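Local structure of beta-L-arabinobiosidase (5MQR) at residues A498-F510 against K513-E525. The protein probably hydrolyses glycosidic bonds of plant pectin, as a beta-L-arabinobiosidase and perhaps with sialidase-like activity. Residues are numbered along the deposited sequence; the frame is centred on the assembly and turned at random.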
loop_
_atom_site.group_PDB
_atom_site.type_symbol
_atom_site.label_atom_id
_atom_site.label_comp_id
_atom_site.label_asym_id
_atom_site.label_seq_id
_atom_site.Cartn_x
_atom_site.Cartn_y
_atom_site.Cartn_z
ATOM N N ALA A 498 24.176 6.048 2.152
ATOM C CA ALA A 498 23.932 7.358 2.748
ATOM C C ALA A 498 24.518 8.367 1.783
ATOM O O ALA A 498 25.726 8.316 1.458
ATOM C CB ALA A 498 24.586 7.488 4.125
ATOM N N CYS A 499 23.672 9.280 1.315
ATOM C CA CYS A 499 24.153 10.342 0.444
ATOM C C CYS A 499 24.812 11.499 1.198
ATOM O O CYS A 499 25.669 12.218 0.663
ATOM C CB CYS A 499 23.009 10.839 -0.454
ATOM S SG CYS A 499 21.636 11.572 0.424
ATOM N N SER A 500 24.413 11.684 2.444
ATOM C CA SER A 500 25.030 12.690 3.291
ATOM C C SER A 500 24.887 12.289 4.735
ATOM O O SER A 500 24.093 11.413 5.064
ATOM C CB SER A 500 24.377 14.062 3.064
ATOM O OG SER A 500 25.244 15.091 3.511
ATOM N N ARG A 501 25.665 12.943 5.589
ATOM C CA ARG A 501 25.633 12.710 7.025
ATOM C C ARG A 501 25.877 14.023 7.768
ATOM O O ARG A 501 26.764 14.777 7.392
ATOM C CB ARG A 501 26.683 11.681 7.428
ATOM C CG ARG A 501 26.994 11.626 8.921
ATOM C CD ARG A 501 27.966 10.506 9.248
ATOM N NE ARG A 501 27.383 9.224 8.848
ATOM C CZ ARG A 501 28.049 8.152 8.416
ATOM N NH1 ARG A 501 29.382 8.141 8.346
ATOM N NH2 ARG A 501 27.364 7.066 8.057
ATOM N N LEU A 502 25.083 14.265 8.814
ATOM C CA LEU A 502 25.315 15.353 9.769
ATOM C C LEU A 502 25.692 14.703 11.095
ATOM O O LEU A 502 25.249 13.585 11.370
ATOM C CB LEU A 502 24.077 16.244 9.928
ATOM C CG LEU A 502 23.332 16.615 8.629
ATOM C CD1 LEU A 502 22.024 17.339 8.929
ATOM C CD2 LEU A 502 24.212 17.402 7.667
ATOM N N GLU A 503 26.504 15.395 11.892
ATOM C CA GLU A 503 27.069 14.840 13.132
ATOM C C GLU A 503 27.084 15.873 14.232
ATOM O O GLU A 503 27.522 16.981 13.981
ATOM C CB GLU A 503 28.532 14.406 12.922
ATOM C CG GLU A 503 28.779 12.918 12.964
ATOM C CD GLU A 503 30.221 12.524 12.628
ATOM O OE1 GLU A 503 31.133 13.332 12.886
ATOM O OE2 GLU A 503 30.436 11.391 12.110
ATOM N N LEU A 504 26.634 15.509 15.431
ATOM C CA LEU A 504 26.967 16.275 16.617
ATOM C C LEU A 504 28.151 15.555 17.234
ATOM O O LEU A 504 28.040 14.401 17.568
ATOM C CB LEU A 504 25.789 16.331 17.586
ATOM C CG LEU A 504 24.562 17.136 17.142
ATOM C CD1 LEU A 504 23.445 16.928 18.141
ATOM C CD2 LEU A 504 24.843 18.618 16.983
ATOM N N THR A 505 29.291 16.212 17.337
ATOM C CA THR A 505 30.546 15.579 17.772
ATOM C C THR A 505 30.776 15.766 19.270
ATOM O O THR A 505 30.212 16.691 19.889
ATOM C CB THR A 505 31.786 16.182 17.051
ATOM O OG1 THR A 505 31.977 17.548 17.448
ATOM C CG2 THR A 505 31.618 16.129 15.536
ATOM N N PRO A 506 31.630 14.910 19.858
ATOM C CA PRO A 506 31.963 15.077 21.282
ATOM C C PRO A 506 32.848 16.271 21.611
ATOM O O PRO A 506 33.058 16.515 22.780
ATOM C CB PRO A 506 32.655 13.756 21.647
ATOM C CG PRO A 506 33.129 13.177 20.360
ATOM C CD PRO A 506 32.208 13.669 19.286
ATOM N N ASP A 507 33.364 17.002 20.619
ATOM C CA ASP A 507 33.994 18.327 20.868
ATOM C C ASP A 507 33.113 19.541 20.520
ATOM O O ASP A 507 33.615 20.640 20.313
ATOM C CB ASP A 507 35.408 18.439 20.242
ATOM C CG ASP A 507 35.467 18.055 18.772
ATOM O OD1 ASP A 507 34.436 18.016 18.052
ATOM O OD2 ASP A 507 36.592 17.774 18.320
ATOM N N GLY A 508 31.797 19.344 20.499
ATOM C CA GLY A 508 30.855 20.446 20.436
ATOM C C GLY A 508 30.619 21.023 19.051
ATOM O O GLY A 508 30.199 22.173 18.939
ATOM N N ILE A 509 30.869 20.242 18.002
ATOM C CA ILE A 509 30.741 20.735 16.633
ATOM C C ILE A 509 29.549 20.040 15.937
ATOM O O ILE A 509 29.336 18.842 16.088
ATOM C CB ILE A 509 32.060 20.550 15.844
ATOM C CG1 ILE A 509 33.184 21.384 16.472
ATOM C CG2 ILE A 509 31.884 20.958 14.387
ATOM C CD1 ILE A 509 34.582 21.045 15.972
ATOM N N PHE A 510 28.758 20.817 15.204
ATOM C CA PHE A 510 27.720 20.285 14.332
ATOM C C PHE A 510 28.343 20.347 12.954
ATOM O O PHE A 510 28.668 21.440 12.471
ATOM C CB PHE A 510 26.457 21.153 14.449
ATOM C CG PHE A 510 25.257 20.647 13.681
ATOM C CD1 PHE A 510 24.962 19.291 13.575
ATOM C CD2 PHE A 510 24.388 21.560 13.089
ATOM C CE1 PHE A 510 23.831 18.856 12.875
ATOM C CE2 PHE A 510 23.269 21.130 12.374
ATOM C CZ PHE A 510 22.983 19.772 12.281
ATOM N N LYS A 513 29.428 15.708 6.580
ATOM C CA LYS A 513 30.437 14.951 5.852
ATOM C C LYS A 513 30.331 15.273 4.362
ATOM O O LYS A 513 29.282 15.036 3.766
ATOM C CB LYS A 513 30.243 13.459 6.095
ATOM C CG LYS A 513 31.300 12.561 5.461
ATOM C CD LYS A 513 31.193 11.121 5.960
ATOM C CE LYS A 513 32.266 10.215 5.376
ATOM N NZ LYS A 513 33.638 10.715 5.648
ATOM N N GLY A 514 31.407 15.804 3.772
ATOM C CA GLY A 514 31.476 16.069 2.334
ATOM C C GLY A 514 32.219 15.056 1.449
ATOM O O GLY A 514 32.168 15.146 0.226
ATOM N N GLY A 515 32.867 14.076 2.058
ATOM C CA GLY A 515 33.752 13.128 1.378
ATOM C C GLY A 515 34.715 12.664 2.458
ATOM O O GLY A 515 34.273 12.302 3.565
ATOM N N SER A 516 36.019 12.720 2.181
ATOM C CA SER A 516 37.009 12.419 3.224
ATOM C C SER A 516 37.036 13.505 4.310
ATOM O O SER A 516 37.405 13.220 5.447
ATOM C CB SER A 516 38.413 12.202 2.632
ATOM O OG SER A 516 38.761 13.234 1.738
ATOM N N ARG A 517 36.654 14.730 3.945
ATOM C CA ARG A 517 36.606 15.865 4.847
ATOM C C ARG A 517 35.193 16.260 5.259
ATOM O O ARG A 517 34.193 15.771 4.713
ATOM C CB ARG A 517 37.296 17.053 4.183
ATOM C CG ARG A 517 38.754 16.775 3.869
ATOM C CD ARG A 517 39.469 18.040 3.467
ATOM N NE ARG A 517 40.757 17.716 2.878
ATOM C CZ ARG A 517 41.876 17.420 3.544
ATOM N NH1 ARG A 517 41.921 17.394 4.883
ATOM N NH2 ARG A 517 42.983 17.140 2.852
ATOM N N PHE A 518 35.141 17.157 6.237
ATOM C CA PHE A 518 33.914 17.604 6.859
ATOM C C PHE A 518 33.793 19.102 6.789
ATOM O O PHE A 518 34.784 19.811 6.774
ATOM C CB PHE A 518 33.923 17.207 8.319
ATOM C CG PHE A 518 33.748 15.742 8.542
ATOM C CD1 PHE A 518 34.835 14.883 8.478
ATOM C CD2 PHE A 518 32.504 15.224 8.827
ATOM C CE1 PHE A 518 34.681 13.524 8.705
ATOM C CE2 PHE A 518 32.334 13.860 9.053
ATOM C CZ PHE A 518 33.426 13.013 8.992
ATOM N N ALA A 519 32.563 19.578 6.737
ATOM C CA ALA A 519 32.293 21.002 6.895
ATOM C C ALA A 519 31.844 21.220 8.326
ATOM O O ALA A 519 30.850 20.660 8.762
ATOM C CB ALA A 519 31.220 21.447 5.921
ATOM N N ASN A 520 32.609 21.996 9.069
ATOM C CA ASN A 520 32.177 22.414 10.388
ATOM C C ASN A 520 31.176 23.555 10.201
ATOM O O ASN A 520 31.530 24.620 9.706
ATOM C CB ASN A 520 33.377 22.846 11.201
ATOM C CG ASN A 520 34.304 21.679 11.528
ATOM O OD1 ASN A 520 33.975 20.496 11.333
ATOM N ND2 ASN A 520 35.470 22.007 12.040
HETATM N N MSE A 521 29.922 23.303 10.545
HETATM C CA MSE A 521 28.863 24.276 10.328
HETATM C C MSE A 521 28.778 25.243 11.498
HETATM O O MSE A 521 28.707 26.436 11.286
HETATM C CB MSE A 521 27.549 23.532 10.084
HETATM C CG MSE A 521 27.607 22.617 8.860
HETATM SE SE MSE A 521 25.837 21.862 8.514
HETATM C CE MSE A 521 25.886 20.502 9.926
HETATM N N MSE A 522 28.779 24.735 12.729
HETATM C CA MSE A 522 28.692 25.590 13.924
HETATM C C MSE A 522 29.090 24.848 15.167
HETATM O O MSE A 522 29.169 23.617 15.148
HETATM C CB MSE A 522 27.252 26.096 14.120
HETATM C CG MSE A 522 26.241 24.960 14.301
HETATM SE SE MSE A 522 24.390 25.646 14.399
HETATM C CE MSE A 522 24.415 26.608 16.116
ATOM N N ASN A 523 29.342 25.593 16.250
ATOM C CA ASN A 523 29.427 25.012 17.605
ATOM C C ASN A 523 28.021 24.889 18.161
ATOM O O ASN A 523 27.185 25.745 17.900
ATOM C CB ASN A 523 30.276 25.865 18.533
ATOM C CG ASN A 523 31.708 25.991 18.057
ATOM O OD1 ASN A 523 32.239 27.078 17.994
ATOM N ND2 ASN A 523 32.324 24.889 17.704
ATOM N N TYR A 524 27.733 23.810 18.866
ATOM C CA TYR A 524 26.427 23.640 19.486
ATOM C C TYR A 524 26.595 23.614 20.988
ATOM O O TYR A 524 27.650 23.279 21.499
ATOM C CB TYR A 524 25.686 22.397 18.974
ATOM C CG TYR A 524 26.231 21.075 19.435
ATOM C CD1 TYR A 524 27.276 20.461 18.755
ATOM C CD2 TYR A 524 25.676 20.411 20.537
ATOM C CE1 TYR A 524 27.775 19.216 19.161
ATOM C CE2 TYR A 524 26.160 19.170 20.951
ATOM C CZ TYR A 524 27.225 18.570 20.274
ATOM O OH TYR A 524 27.741 17.344 20.691
ATOM N N GLU A 525 25.535 24.003 21.674
ATOM C CA GLU A 525 25.511 24.046 23.126
ATOM C C GLU A 525 24.514 23.015 23.624
ATOM O O GLU A 525 23.579 22.642 22.911
ATOM C CB GLU A 525 25.085 25.434 23.586
ATOM C CG GLU A 525 25.978 26.578 23.109
ATOM C CD GLU A 525 25.228 27.907 23.115
ATOM O OE1 GLU A 525 24.891 28.395 24.213
ATOM O OE2 GLU A 525 24.942 28.452 22.025
HETATM O O HOH W 1 27.409 15.240 1.943
#
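Phe510 pairs with Met522 across the antiparallel hairpin of strands 509-513 and 518-523, a hairpin of the sialidase-like CBM region at one edge of a mixed sheet, with 518-523 outermost, and a classic beta bulge interrupts the pairing. Phe510 N gives a nearly linear bond (174°) to Met522 O, whereas Phe510 O is shared by both bulge residues: Met521 N donates in the carbonyl plane at 3.0 Å, and Met522 N adds a weak bond. Further along, Tyr524 N reaches Gly508 O at 3.0 Å from above the carbonyl plane, and Asn523 CA makes a CA-H...O contact to the same oxygen.

Thr505 opens a type I turn ending at Gly508, and its O accepts twice, from Tyr524 OH (2.7 Å) and from Gly508 N on the opposite face of the carbonyl. Its OG1 accepts from Ile509 N and donates to Asp507 OD1. Leu504 CD2 lies over one face of the Tyr524 ring; a phenylalanine in place of Tyr524 would probably cost Thr505 O its hydroxyl donor, leaving the bond from Gly508 N. At the far end Lys513 N bonds to Arg501 O, while a water joins Ser500 OG to Lys513 O. The Arg501 guanidinium is paired with Asp490, and Glu503 with Arg511. With its chain bent at chi3 (-78°), selenomethionine Met521 sets CE over the centre of the Phe510 ring, 3.5 Å from the centroid.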